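PDB 5Y6T: endo-1,4-beta-mannanase from Eisenia fetida, which probably hydrolyses the internal beta-1,4-mannosidic linkages of mannans, as an endo-acting glycoside hydrolase of family GH5 associated with cold adaptation. Local coordinates for residues T185-G190 against R241-D246; I223-S228 against F262-T267; W229-Q234 against A273-S278; T235-W240 against Q286-K291. All blocks are in the same frame, centred on the assembly; numbering follows the deposited sequence.

Contact 1 of 4, residues T185-G190 against R241-D246; sequences TQPLAG and RNYYTD
Pro187 sets the CG and CD side of its ring against two side chains at once, the guanidinium of Arg241 and the phenol end of Tyr243. Pro187 CG lies over one face of the guanidinium, near the rim, 3.5 Å from Arg241 NH1. The next ring atom, Pro187 CD, comes to 3.4 Å from Tyr243 OH. Arg241 reaches this place through a chain that leaves with CG opposite its own nitrogen (chi1 174°) and kinks at chi3, and on the way its CG covers the rim of one face of the Tyr243 ring. From residues 185-190 Leu188 slides past the same ring in the opposite direction, Leu188 CD1 standing 4.1 Å from Tyr243 CE2. Thr185 meets the phenol through its backbone, Thr185 CA being 3.4 Å from Tyr243 OH. The polar ends converge on one acceptor: Arg241 NH1 and Tyr243 OH both bond the carbonyl oxygen of Asp184, which fixes phenol and guanidinium beside the proline. With an alanine here CG and CD are gone, and the guanidinium would probably lose its cover on that face, leaving a gap beside the phenol oxygen. The short 3-10 turn 186-188 belongs to the loop before helix 201-218, whose Met201 touches both Thr185 and Tyr243; residues 241-246 run into helix 246-253, and Tyr244 packs on Leu226 and Ser228 of strand 223-228.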
loop_
_atom_site.group_PDB
_atom_site.type_symbol
_atom_site.label_atom_id
_atom_site.label_comp_id
_atom_site.label_asym_id
_atom_site.label_seq_id
_atom_site.Cartn_x
_atom_site.Cartn_y
_atom_site.Cartn_z
ATOM N N THR A 185 10.588 16.924 9.819
ATOM C CA THR A 185 10.182 15.728 10.530
ATOM C C THR A 185 10.214 15.779 12.088
ATOM O O THR A 185 10.208 14.748 12.731
ATOM C CB THR A 185 10.957 14.486 10.075
ATOM O OG1 THR A 185 12.349 14.709 10.295
ATOM C CG2 THR A 185 10.725 14.208 8.558
ATOM N N GLN A 186 10.181 16.984 12.632
ATOM C CA GLN A 186 10.057 17.152 14.084
ATOM C C GLN A 186 8.785 16.491 14.620
ATOM O O GLN A 186 8.831 15.869 15.674
ATOM C CB GLN A 186 10.233 18.599 14.537
ATOM C CG GLN A 186 11.638 19.121 14.324
ATOM C CD GLN A 186 12.693 18.431 15.167
ATOM O OE1 GLN A 186 12.435 17.421 15.835
ATOM N NE2 GLN A 186 13.914 18.987 15.152
ATOM N N PRO A 187 7.687 16.499 13.877
ATOM C CA PRO A 187 6.531 15.719 14.441
ATOM C C PRO A 187 6.728 14.222 14.604
ATOM O O PRO A 187 5.994 13.599 15.341
ATOM C CB PRO A 187 5.390 16.015 13.442
ATOM C CG PRO A 187 5.782 17.322 12.832
ATOM C CD PRO A 187 7.284 17.269 12.715
ATOM N N LEU A 188 7.719 13.663 13.925
ATOM C CA LEU A 188 8.135 12.308 14.074
ATOM C C LEU A 188 9.237 12.055 15.116
ATOM O O LEU A 188 9.635 10.912 15.295
ATOM C CB LEU A 188 8.603 11.708 12.704
ATOM C CG LEU A 188 7.579 11.880 11.581
ATOM C CD1 LEU A 188 8.011 11.209 10.285
ATOM C CD2 LEU A 188 6.162 11.397 11.984
ATOM N N ALA A 189 9.660 13.093 15.835
ATOM C CA ALA A 189 10.741 12.915 16.850
ATOM C C ALA A 189 10.219 11.997 17.925
ATOM O O ALA A 189 9.056 12.156 18.393
ATOM C CB ALA A 189 11.139 14.276 17.452
ATOM N N GLY A 190 11.034 11.029 18.311
ATOM C CA GLY A 190 10.702 10.135 19.398
ATOM C C GLY A 190 9.679 9.060 18.998
ATOM O O GLY A 190 9.291 8.272 19.800
ATOM N N ARG A 241 1.799 15.381 11.290
ATOM C CA ARG A 241 1.808 16.052 10.013
ATOM C C ARG A 241 1.483 15.050 8.899
ATOM O O ARG A 241 1.881 13.876 8.953
ATOM C CB ARG A 241 3.209 16.644 9.773
ATOM C CG ARG A 241 3.415 17.280 8.378
ATOM C CD ARG A 241 4.630 18.199 8.325
ATOM N NE ARG A 241 4.385 19.371 9.156
ATOM C CZ ARG A 241 5.246 19.941 10.008
ATOM N NH1 ARG A 241 6.455 19.493 10.127
ATOM N NH2 ARG A 241 4.869 20.967 10.749
ATOM N N ASN A 242 0.840 15.522 7.880
ATOM C CA ASN A 242 0.560 14.716 6.695
ATOM C C ASN A 242 1.559 14.981 5.567
ATOM O O ASN A 242 1.527 16.036 4.902
ATOM C CB ASN A 242 -0.884 14.914 6.223
ATOM C CG ASN A 242 -1.278 13.934 5.138
ATOM O OD1 ASN A 242 -0.465 13.256 4.544
ATOM N ND2 ASN A 242 -2.564 13.846 4.893
ATOM N N TYR A 243 2.487 14.055 5.405
ATOM C CA TYR A 243 3.600 14.216 4.492
ATOM C C TYR A 243 3.256 13.852 3.076
ATOM O O TYR A 243 4.045 14.079 2.186
ATOM C CB TYR A 243 4.779 13.403 4.982
ATOM C CG TYR A 243 5.325 13.955 6.204
ATOM C CD1 TYR A 243 6.217 15.040 6.183
ATOM C CD2 TYR A 243 4.998 13.399 7.443
ATOM C CE1 TYR A 243 6.682 15.561 7.351
ATOM C CE2 TYR A 243 5.477 13.937 8.651
ATOM C CZ TYR A 243 6.351 15.025 8.585
ATOM O OH TYR A 243 6.835 15.564 9.765
ATOM N N TYR A 244 2.036 13.371 2.824
ATOM C CA TYR A 244 1.736 12.816 1.491
ATOM C C TYR A 244 0.515 13.498 0.865
ATOM O O TYR A 244 -0.113 12.972 -0.044
ATOM C CB TYR A 244 1.545 11.264 1.573
ATOM C CG TYR A 244 2.710 10.630 2.282
ATOM C CD1 TYR A 244 3.891 10.455 1.651
ATOM C CD2 TYR A 244 2.661 10.379 3.652
ATOM C CE1 TYR A 244 5.013 9.980 2.314
ATOM C CE2 TYR A 244 3.753 9.843 4.298
ATOM C CZ TYR A 244 4.932 9.640 3.632
ATOM O OH TYR A 244 6.049 9.133 4.335
ATOM N N THR A 245 0.252 14.713 1.331
ATOM C CA THR A 245 -0.719 15.575 0.681
ATOM C C THR A 245 -0.261 15.937 -0.703
ATOM O O THR A 245 0.916 15.881 -1.017
ATOM C CB THR A 245 -0.923 16.872 1.463
ATOM O OG1 THR A 245 0.312 17.582 1.488
ATOM C CG2 THR A 245 -1.391 16.574 2.910
ATOM N N ASP A 246 -1.205 16.382 -1.538
ATOM C CA ASP A 246 -0.871 16.843 -2.893
ATOM C C ASP A 246 0.168 17.931 -2.822
ATOM O O ASP A 246 1.159 17.894 -3.532
ATOM C CB ASP A 246 -2.090 17.397 -3.616
ATOM C CG ASP A 246 -3.176 16.383 -3.836
ATOM O OD1 ASP A 246 -3.141 15.217 -3.396
ATOM O OD2 ASP A 246 -4.113 16.737 -4.541
#

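Contact 2 of 4, residues I223-S228 against F262-T267; sequences IVTLGS and FYQMHT
Thr225, with chi1 at -174°, swings OG1 across to the carbonyl oxygen of Phe262, while Phe262 tucks its ring between its own nitrogen and carbonyl carbon (chi1 66°), bringing one face over the threonine. The result is a CH-pi contact, Thr225 CB lying 3.8 Å from the centroid of the Phe262 ring, beside a hydrogen bond from Thr225 OG1 to Phe262 O of 2.7 Å, its donor standing above the carbonyl plane. Gln264 runs out extended on the same face of the sheet as Thr225 and Phe262; its NE2 makes a weak bond to Thr225 OG1 and a hydrogen bond to Glu163 OE1. Strands 223-228 and 262-266 are parallel neighbours, joined through helix 246-253 in a beta-alpha-beta unit of the (beta/alpha)8 barrel of GH5 enzymes, and their axes cross at -22°. Pairing is firm at the C-terminal ends: Ser228 N donates to Gln264 O at 2.9 Å, and His266 N to Ser228 O at 2.9 Å. Gly227 leaves room for the Gln264 amide, Gln264 CD being 3.4 Å from Gly227 CA; a CB there would run into it. Gln264 OE1 in turn accepts from His266 NE2 at 2.7 Å, in the imidazole plane. His266 ND1 bonds Glu167, and the His266 side chain is about 5 Å from a bound Tris, probably from the crystallisation liquor.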
loop_
_atom_site.group_PDB
_atom_site.type_symbol
_atom_site.label_atom_id
_atom_site.label_comp_id
_atom_site.label_asym_id
_atom_site.label_seq_id
_atom_site.Cartn_x
_atom_site.Cartn_y
_atom_site.Cartn_z
ATOM N N ILE A 223 -6.091 4.153 -9.360
ATOM C CA ILE A 223 -5.783 4.864 -8.125
ATOM C C ILE A 223 -4.420 4.449 -7.511
ATOM O O ILE A 223 -3.884 3.363 -7.759
ATOM C CB ILE A 223 -6.919 4.744 -7.115
ATOM C CG1 ILE A 223 -6.782 3.468 -6.445
ATOM C CG2 ILE A 223 -8.281 4.908 -7.748
ATOM C CD1 ILE A 223 -6.032 3.658 -5.192
ATOM N N VAL A 224 -3.845 5.348 -6.740
ATOM C CA VAL A 224 -2.570 5.129 -6.079
ATOM C C VAL A 224 -2.777 5.438 -4.589
ATOM O O VAL A 224 -3.547 6.324 -4.194
ATOM C CB VAL A 224 -1.471 5.987 -6.709
ATOM C CG1 VAL A 224 -0.173 5.874 -5.939
ATOM C CG2 VAL A 224 -1.330 5.604 -8.191
ATOM N N THR A 225 -2.107 4.650 -3.762
ATOM C CA THR A 225 -2.107 4.893 -2.317
ATOM C C THR A 225 -0.621 4.891 -1.839
ATOM O O THR A 225 0.318 4.721 -2.635
ATOM C CB THR A 225 -3.043 3.902 -1.578
ATOM O OG1 THR A 225 -3.134 4.275 -0.165
ATOM C CG2 THR A 225 -2.631 2.403 -1.779
ATOM N N LEU A 226 -0.453 5.045 -0.522
ATOM C CA LEU A 226 0.842 5.105 0.139
ATOM C C LEU A 226 0.569 4.766 1.608
ATOM O O LEU A 226 -0.206 5.436 2.284
ATOM C CB LEU A 226 1.386 6.573 -0.031
ATOM C CG LEU A 226 2.804 6.822 0.509
ATOM C CD1 LEU A 226 3.038 6.686 1.989
ATOM C CD2 LEU A 226 3.824 6.018 -0.254
ATOM N N GLY A 227 1.124 3.664 2.098
ATOM C CA GLY A 227 0.871 3.119 3.401
ATOM C C GLY A 227 1.891 3.636 4.417
ATOM O O GLY A 227 3.030 3.149 4.467
ATOM N N SER A 228 1.504 4.567 5.296
ATOM C CA SER A 228 2.417 5.019 6.342
ATOM C C SER A 228 2.393 4.055 7.565
ATOM O O SER A 228 1.395 3.380 7.818
ATOM C CB SER A 228 2.131 6.465 6.882
ATOM O OG SER A 228 2.513 7.394 5.891
ATOM N N PHE A 262 -6.076 7.672 -2.054
ATOM C CA PHE A 262 -6.486 7.426 -0.663
ATOM C C PHE A 262 -5.287 7.278 0.261
ATOM O O PHE A 262 -4.229 6.732 -0.103
ATOM C CB PHE A 262 -7.534 6.341 -0.486
ATOM C CG PHE A 262 -7.112 4.916 -0.850
ATOM C CD1 PHE A 262 -6.470 4.108 0.066
ATOM C CD2 PHE A 262 -7.400 4.390 -2.085
ATOM C CE1 PHE A 262 -6.182 2.789 -0.201
ATOM C CE2 PHE A 262 -7.072 3.073 -2.384
ATOM C CZ PHE A 262 -6.444 2.289 -1.449
ATOM N N TYR A 263 -5.443 7.889 1.412
ATOM C CA TYR A 263 -4.484 7.759 2.529
ATOM C C TYR A 263 -4.603 6.297 3.094
ATOM O O TYR A 263 -5.589 5.562 2.855
ATOM C CB TYR A 263 -4.750 8.785 3.615
ATOM C CG TYR A 263 -4.557 10.188 3.126
ATOM C CD1 TYR A 263 -3.305 10.653 2.714
ATOM C CD2 TYR A 263 -5.597 11.069 3.064
ATOM C CE1 TYR A 263 -3.130 11.929 2.254
ATOM C CE2 TYR A 263 -5.419 12.381 2.593
ATOM C CZ TYR A 263 -4.161 12.797 2.165
ATOM O OH TYR A 263 -3.872 14.066 1.728
ATOM N N GLN A 264 -3.540 5.901 3.781
ATOM C CA GLN A 264 -3.478 4.547 4.299
ATOM C C GLN A 264 -2.589 4.563 5.550
ATOM O O GLN A 264 -1.409 4.841 5.444
ATOM C CB GLN A 264 -2.903 3.618 3.226
ATOM C CG GLN A 264 -2.664 2.207 3.723
ATOM C CD GLN A 264 -1.922 1.279 2.802
ATOM O OE1 GLN A 264 -1.317 0.291 3.275
ATOM N NE2 GLN A 264 -1.868 1.593 1.549
ATOM N N MET A 265 -3.167 4.313 6.703
ATOM C CA MET A 265 -2.446 4.285 7.937
ATOM C C MET A 265 -2.375 2.884 8.447
ATOM O O MET A 265 -3.375 2.203 8.539
ATOM C CB MET A 265 -3.241 5.100 8.978
ATOM C CG MET A 265 -3.294 6.570 8.609
ATOM S SD MET A 265 -4.250 7.368 9.861
ATOM C CE MET A 265 -4.086 9.080 9.461
ATOM N N HIS A 266 -1.186 2.428 8.760
ATOM C CA HIS A 266 -0.985 1.167 9.483
ATOM C C HIS A 266 -0.995 1.418 10.990
ATOM O O HIS A 266 -0.768 2.566 11.435
ATOM C CB HIS A 266 0.370 0.612 9.129
ATOM C CG HIS A 266 0.515 0.364 7.660
ATOM N ND1 HIS A 266 1.729 0.070 7.060
ATOM C CD2 HIS A 266 -0.384 0.478 6.657
ATOM C CE1 HIS A 266 1.534 -0.064 5.766
ATOM N NE2 HIS A 266 0.267 0.176 5.496
ATOM N N THR A 267 -1.355 0.414 11.784
ATOM C CA THR A 267 -1.331 0.697 13.196
ATOM C C THR A 267 -1.060 -0.572 13.961
ATOM O O THR A 267 -1.727 -1.614 13.740
ATOM C CB THR A 267 -2.603 1.419 13.717
ATOM O OG1 THR A 267 -2.425 1.825 15.128
ATOM C CG2 THR A 267 -3.871 0.493 13.561
#

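Contact 3 of 4, residues W229-Q234 against A273-S278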
loop_
_atom_site.group_PDB
_atom_site.type_symbol
_atom_site.label_atom_id
_atom_site.label_comp_id
_atom_site.label_asym_id
_atom_site.label_seq_id
_atom_site.Cartn_x
_atom_site.Cartn_y
_atom_site.Cartn_z
ATOM N N TRP A 229 3.490 4.034 8.298
ATOM C CA TRP A 229 3.617 3.082 9.385
ATOM C C TRP A 229 2.754 3.392 10.620
ATOM O O TRP A 229 2.526 2.521 11.443
ATOM C CB TRP A 229 5.078 2.952 9.766
ATOM C CG TRP A 229 5.494 3.580 11.086
ATOM C CD1 TRP A 229 5.911 2.865 12.200
ATOM C CD2 TRP A 229 5.642 4.978 11.419
ATOM N NE1 TRP A 229 6.299 3.750 13.171
ATOM C CE2 TRP A 229 6.173 5.040 12.723
ATOM C CE3 TRP A 229 5.428 6.192 10.740
ATOM C CZ2 TRP A 229 6.422 6.256 13.371
ATOM C CZ3 TRP A 229 5.667 7.383 11.387
ATOM C CH2 TRP A 229 6.182 7.416 12.701
ATOM N N SER A 230 2.243 4.600 10.702
ATOM C CA SER A 230 1.343 5.048 11.797
ATOM C C SER A 230 0.635 6.326 11.267
ATOM O O SER A 230 0.946 6.806 10.163
ATOM C CB SER A 230 2.176 5.352 13.034
ATOM O OG SER A 230 2.855 6.561 12.889
ATOM N N GLU A 231 -0.359 6.800 12.023
ATOM C CA GLU A 231 -1.085 7.998 11.699
ATOM C C GLU A 231 -0.173 9.212 11.708
ATOM O O GLU A 231 -0.565 10.249 11.182
ATOM C CB GLU A 231 -2.248 8.228 12.688
ATOM C CG GLU A 231 -1.785 8.548 14.133
ATOM C CD GLU A 231 -1.547 7.312 15.021
ATOM O OE1 GLU A 231 -1.348 6.188 14.503
ATOM O OE2 GLU A 231 -1.465 7.557 16.264
ATOM N N ARG A 232 1.010 9.118 12.363
ATOM C CA ARG A 232 1.829 10.264 12.612
ATOM C C ARG A 232 2.340 10.968 11.373
ATOM O O ARG A 232 2.766 12.126 11.453
ATOM C CB ARG A 232 3.033 9.890 13.473
ATOM C CG ARG A 232 2.702 9.298 14.839
ATOM C CD ARG A 232 4.042 9.056 15.515
ATOM N NE ARG A 232 3.967 8.277 16.750
ATOM C CZ ARG A 232 3.930 6.947 16.868
ATOM N NH1 ARG A 232 3.813 6.133 15.829
ATOM N NH2 ARG A 232 3.934 6.431 18.111
ATOM N N ALA A 233 2.339 10.278 10.211
ATOM C CA ALA A 233 2.730 10.879 8.963
ATOM C C ALA A 233 1.617 11.137 7.937
ATOM O O ALA A 233 1.917 11.554 6.794
ATOM C CB ALA A 233 3.806 10.002 8.338
ATOM N N GLN A 234 0.351 10.933 8.342
ATOM C CA GLN A 234 -0.763 11.109 7.429
ATOM C C GLN A 234 -1.925 11.851 8.032
ATOM O O GLN A 234 -3.063 11.613 7.682
ATOM C CB GLN A 234 -1.169 9.772 6.839
ATOM C CG GLN A 234 -0.304 9.423 5.648
ATOM C CD GLN A 234 -0.759 8.254 4.782
ATOM O OE1 GLN A 234 -1.926 8.098 4.549
ATOM N NE2 GLN A 234 0.216 7.511 4.193
ATOM N N ALA A 273 -0.008 -1.124 24.056
ATOM C CA ALA A 273 -0.940 -0.040 23.897
ATOM C C ALA A 273 -0.837 0.638 22.526
ATOM O O ALA A 273 0.252 0.872 22.032
ATOM C CB ALA A 273 -0.685 1.041 24.972
ATOM N N TYR A 274 -1.984 0.910 21.940
ATOM C CA TYR A 274 -2.012 1.769 20.767
ATOM C C TYR A 274 -1.774 3.202 21.212
ATOM O O TYR A 274 -2.071 3.585 22.374
ATOM C CB TYR A 274 -3.375 1.665 20.105
ATOM C CG TYR A 274 -3.601 0.400 19.332
ATOM C CD1 TYR A 274 -2.955 0.163 18.098
ATOM C CD2 TYR A 274 -4.540 -0.549 19.760
ATOM C CE1 TYR A 274 -3.233 -0.990 17.363
ATOM C CE2 TYR A 274 -4.769 -1.733 19.053
ATOM C CZ TYR A 274 -4.152 -1.936 17.865
ATOM O OH TYR A 274 -4.445 -3.035 17.099
ATOM N N THR A 275 -1.236 4.031 20.303
ATOM C CA THR A 275 -1.363 5.486 20.452
ATOM C C THR A 275 -2.810 5.920 20.582
ATOM O O THR A 275 -3.745 5.305 20.010
ATOM C CB THR A 275 -0.769 6.190 19.218
ATOM O OG1 THR A 275 -1.287 5.577 18.032
ATOM C CG2 THR A 275 0.751 6.092 19.216
ATOM N N SER A 276 -3.018 7.022 21.297
ATOM C CA SER A 276 -4.387 7.513 21.506
ATOM C C SER A 276 -5.013 8.032 20.188
ATOM O O SER A 276 -6.238 8.123 20.095
ATOM C CB SER A 276 -4.402 8.560 22.630
ATOM O OG SER A 276 -3.568 9.655 22.242
ATOM N N SER A 277 -4.174 8.301 19.170
ATOM C CA SER A 277 -4.601 8.773 17.877
ATOM C C SER A 277 -4.559 7.641 16.777
ATOM O O SER A 277 -4.712 7.941 15.589
ATOM C CB SER A 277 -3.734 9.962 17.442
ATOM O OG SER A 277 -2.359 9.597 17.475
ATOM N N SER A 278 -4.396 6.392 17.224
ATOM C CA SER A 278 -4.461 5.223 16.347
ATOM C C SER A 278 -5.766 5.210 15.584
ATOM O O SER A 278 -6.845 5.454 16.208
ATOM C CB SER A 278 -4.393 3.932 17.159
ATOM O OG SER A 278 -4.641 2.819 16.301
#
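Glu231 lays its CG and carboxylate against Ser277, with Glu231 CD 3.3 Å from Ser277 O. The side chain starts out between its own nitrogen and carbonyl carbon (chi1 67°) and bends at chi2 (-88°), which carries OE2 into the turn opposite. There two hydroxyls grip this one oxygen. Thr275 OG1 donates to the syn lone pair of Glu231 OE2 at 2.7 Å, and Ser277 OG to the anti lone pair of Glu231 OE2 at a short 2.5 Å. Ser277 OG is also bonded to Trp240 NE1. Both donors belong to the type I turn from Thr275 to Ser278, so the carboxylate oxygen bridges the first and third residues of the turn. A leucine in its place removes the shared acceptor; Thr275 OG1 would probably be set free to turn and Ser277 OG left with the Trp240 bond, the polar grip between the loops being lost. Alongside, Arg232 NH2 rests 3.4 Å from Thr275 CG2, while Arg232 NH1 and backbone N both donate to Ser230 OG, the latter closing an ST turn. In the fold, the contact joins the loop leaving strand 223-228 to the one between strands 262-266 and 293-297; Glu231 also touches Met265 of strand 262-266, and Gln234 accepts from Gln264 N on the same strand.

Contact 4 of 4, residues T235-W240 against Q286-K291; sequences TDQFGW and QYNLDK
Thr235 crosses Tyr287 at about a right angle and meets it with every atom beyond CA. Thr235 CB lies 3.6 Å from Tyr287 CD1, and CG2 touches CD1 and CE1 of that ring. The hydroxyl is turned opposite the threonine's own nitrogen (chi1 -177°), and this sends Thr235 OG1 to the backbone carbonyl of Tyr287, where it donates to Tyr287 O at 3.0 Å, in the carbonyl plane and on a lone pair. Thr235 OG1 also accepts from Gln237 N at 3.1 Å. One hydroxyl is thus held by two bonds, one across the contact and one within its own loop. A water extends the link: it accepts from Asp236 N at 2.9 Å and donates to Tyr287 O at 2.7 Å.

Farther out, Phe238 comes to the same CD1-CE1 side of the tyrosine, Phe238 CE2 standing 3.7 Å from Tyr287 CD1. The two ring planes are inclined at 71° and meet obliquely. The tip of Phe238 then runs on to Gln286, whose amide oxygen OE1 lies in the plane of the phenyl ring, 3.7 Å from Phe238 CZ. Gln237 bends at chi2 and rests its CG against the carbonyl oxygens of Gln286 and Tyr287. The phenol oxygen of Tyr287 is hydrogen-bonded to Ser277 O. The bond from Gln237 N to Thr235 OG1 makes an ST turn, and it leads directly into a type I' beta turn from Gln237 to Trp240, closed by Trp240 N to Gln237 O, with Phe238 and Gly239 at its corners.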
loop_
_atom_site.group_PDB
_atom_site.type_symbol
_atom_site.label_atom_id
_atom_site.label_comp_id
_atom_site.label_asym_id
_atom_site.label_seq_id
_atom_site.Cartn_x
_atom_site.Cartn_y
_atom_site.Cartn_z
ATOM N N THR A 235 -1.631 12.752 8.977
ATOM C CA THR A 235 -2.701 13.659 9.444
ATOM C C THR A 235 -2.004 14.959 9.898
ATOM O O THR A 235 -0.939 14.852 10.505
ATOM C CB THR A 235 -3.658 13.076 10.517
ATOM O OG1 THR A 235 -4.686 14.008 10.830
ATOM C CG2 THR A 235 -2.968 12.682 11.839
ATOM N N ASP A 236 -2.668 16.098 9.680
ATOM C CA ASP A 236 -2.252 17.374 10.292
ATOM C C ASP A 236 -2.958 17.623 11.641
ATOM O O ASP A 236 -2.756 18.672 12.287
ATOM C CB ASP A 236 -2.468 18.498 9.259
ATOM C CG ASP A 236 -1.580 18.319 8.089
ATOM O OD1 ASP A 236 -0.383 18.208 8.360
ATOM O OD2 ASP A 236 -2.057 18.248 6.942
ATOM N N GLN A 237 -3.760 16.667 12.095
ATOM C CA GLN A 237 -4.417 16.739 13.381
ATOM C C GLN A 237 -3.569 15.978 14.415
ATOM O O GLN A 237 -2.546 15.374 14.078
ATOM C CB GLN A 237 -5.813 16.120 13.312
ATOM C CG GLN A 237 -6.788 16.908 12.398
ATOM C CD GLN A 237 -7.088 18.320 12.864
ATOM O OE1 GLN A 237 -7.167 19.278 12.067
ATOM N NE2 GLN A 237 -7.303 18.455 14.127
ATOM N N PHE A 238 -3.949 16.107 15.685
ATOM C CA PHE A 238 -3.330 15.389 16.804
ATOM C C PHE A 238 -1.847 15.696 17.017
ATOM O O PHE A 238 -1.130 14.909 17.657
ATOM C CB PHE A 238 -3.503 13.846 16.667
ATOM C CG PHE A 238 -4.917 13.365 16.646
ATOM C CD1 PHE A 238 -5.639 13.236 17.847
ATOM C CD2 PHE A 238 -5.521 13.006 15.472
ATOM C CE1 PHE A 238 -6.946 12.782 17.825
ATOM C CE2 PHE A 238 -6.809 12.512 15.440
ATOM C CZ PHE A 238 -7.527 12.416 16.623
ATOM N N GLY A 239 -1.391 16.828 16.495
ATOM C CA GLY A 239 0.016 17.198 16.598
ATOM C C GLY A 239 0.914 16.573 15.586
ATOM O O GLY A 239 2.148 16.698 15.640
ATOM N N TRP A 240 0.328 15.850 14.630
ATOM C CA TRP A 240 1.092 15.132 13.622
ATOM C C TRP A 240 1.261 15.948 12.363
ATOM O O TRP A 240 0.873 17.110 12.335
ATOM C CB TRP A 240 0.489 13.743 13.317
ATOM C CG TRP A 240 0.284 12.886 14.573
ATOM C CD1 TRP A 240 -0.892 12.285 14.933
ATOM C CD2 TRP A 240 1.238 12.549 15.593
ATOM N NE1 TRP A 240 -0.713 11.582 16.099
ATOM C CE2 TRP A 240 0.574 11.746 16.538
ATOM C CE3 TRP A 240 2.627 12.818 15.783
ATOM C CZ2 TRP A 240 1.207 11.232 17.680
ATOM C CZ3 TRP A 240 3.253 12.282 16.921
ATOM C CH2 TRP A 240 2.541 11.489 17.843
ATOM N N GLN A 286 -11.897 12.474 12.471
ATOM C CA GLN A 286 -11.003 13.292 13.307
ATOM C C GLN A 286 -9.687 13.605 12.664
ATOM O O GLN A 286 -9.059 14.569 13.067
ATOM C CB GLN A 286 -10.839 12.671 14.678
ATOM C CG GLN A 286 -12.137 12.799 15.473
ATOM C CD GLN A 286 -12.089 12.218 16.838
ATOM O OE1 GLN A 286 -11.052 11.718 17.275
ATOM N NE2 GLN A 286 -13.213 12.277 17.524
ATOM N N TYR A 287 -9.266 12.828 11.663
ATOM C CA TYR A 287 -8.071 13.151 10.944
ATOM C C TYR A 287 -8.219 14.321 9.970
ATOM O O TYR A 287 -7.191 14.858 9.456
ATOM C CB TYR A 287 -7.506 11.940 10.189
ATOM C CG TYR A 287 -7.089 10.790 11.045
ATOM C CD1 TYR A 287 -6.197 10.998 12.085
ATOM C CD2 TYR A 287 -7.533 9.521 10.798
ATOM C CE1 TYR A 287 -5.784 9.927 12.896
ATOM C CE2 TYR A 287 -7.108 8.444 11.553
ATOM C CZ TYR A 287 -6.238 8.650 12.589
ATOM O OH TYR A 287 -5.844 7.540 13.357
ATOM N N ASN A 288 -9.460 14.695 9.674
ATOM C CA ASN A 288 -9.816 15.799 8.767
ATOM C C ASN A 288 -9.027 15.764 7.417
ATOM O O ASN A 288 -8.269 16.707 7.048
ATOM C CB ASN A 288 -9.605 17.163 9.433
ATOM C CG ASN A 288 -10.324 18.230 8.651
ATOM O OD1 ASN A 288 -11.282 17.926 7.945
ATOM N ND2 ASN A 288 -9.770 19.421 8.650
ATOM N N LEU A 289 -9.097 14.603 6.775
ATOM C CA LEU A 289 -8.390 14.343 5.519
ATOM C C LEU A 289 -9.203 14.733 4.319
ATOM O O LEU A 289 -10.440 14.666 4.352
ATOM C CB LEU A 289 -8.008 12.830 5.435
ATOM C CG LEU A 289 -7.137 12.346 6.583
ATOM C CD1 LEU A 289 -7.024 10.824 6.626
ATOM C CD2 LEU A 289 -5.778 12.982 6.601
ATOM N N ASP A 290 -8.484 15.063 3.261
ATOM C CA ASP A 290 -9.015 15.345 1.921
ATOM C C ASP A 290 -9.096 14.187 0.942
ATOM O O ASP A 290 -9.306 14.385 -0.276
ATOM C CB ASP A 290 -8.287 16.563 1.282
ATOM C CG ASP A 290 -6.792 16.319 1.055
ATOM O OD1 ASP A 290 -6.281 15.278 1.492
ATOM O OD2 ASP A 290 -6.051 17.285 0.667
ATOM N N LYS A 291 -8.968 12.953 1.469
ATOM C CA LYS A 291 -9.081 11.697 0.708
ATOM C C LYS A 291 -9.599 10.688 1.712
ATOM O O LYS A 291 -9.403 10.848 2.931
ATOM C CB LYS A 291 -7.700 11.210 0.224
ATOM C CG LYS A 291 -6.943 12.283 -0.571
ATOM C CD LYS A 291 -5.567 11.752 -0.997
ATOM C CE LYS A 291 -4.622 12.818 -1.535
ATOM N NZ LYS A 291 -5.141 13.488 -2.728
HETATM O O HOH W 1 -5.272 16.483 8.461
#

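Contact 2 is the core of the set, its centre about 6 Å from the centre of the chain, and pairs two parallel barrel strands; the centres of contacts 1, 3 and 4 lie 17 to 19 Å from it, in loops beyond the strands, one side of contact 1 coming from the loop after strand 165-166. All three draw a segment from the loop between strand 223-228 and helix 246-253, and contacts 3 and 4 share the loop before strand 293-297. Chemistry shifts accordingly: backbone bonds and a buried glutamine-histidine pair in contact 2, a carboxylate taking two hydroxyls in contact 3, van der Waals packing of a proline on a guanidinium and a phenol in contact 1, and a partly exposed, water-assisted meeting in contact 4. A salt bridge, Asp246 to Lys291, joins contacts 1 and 4.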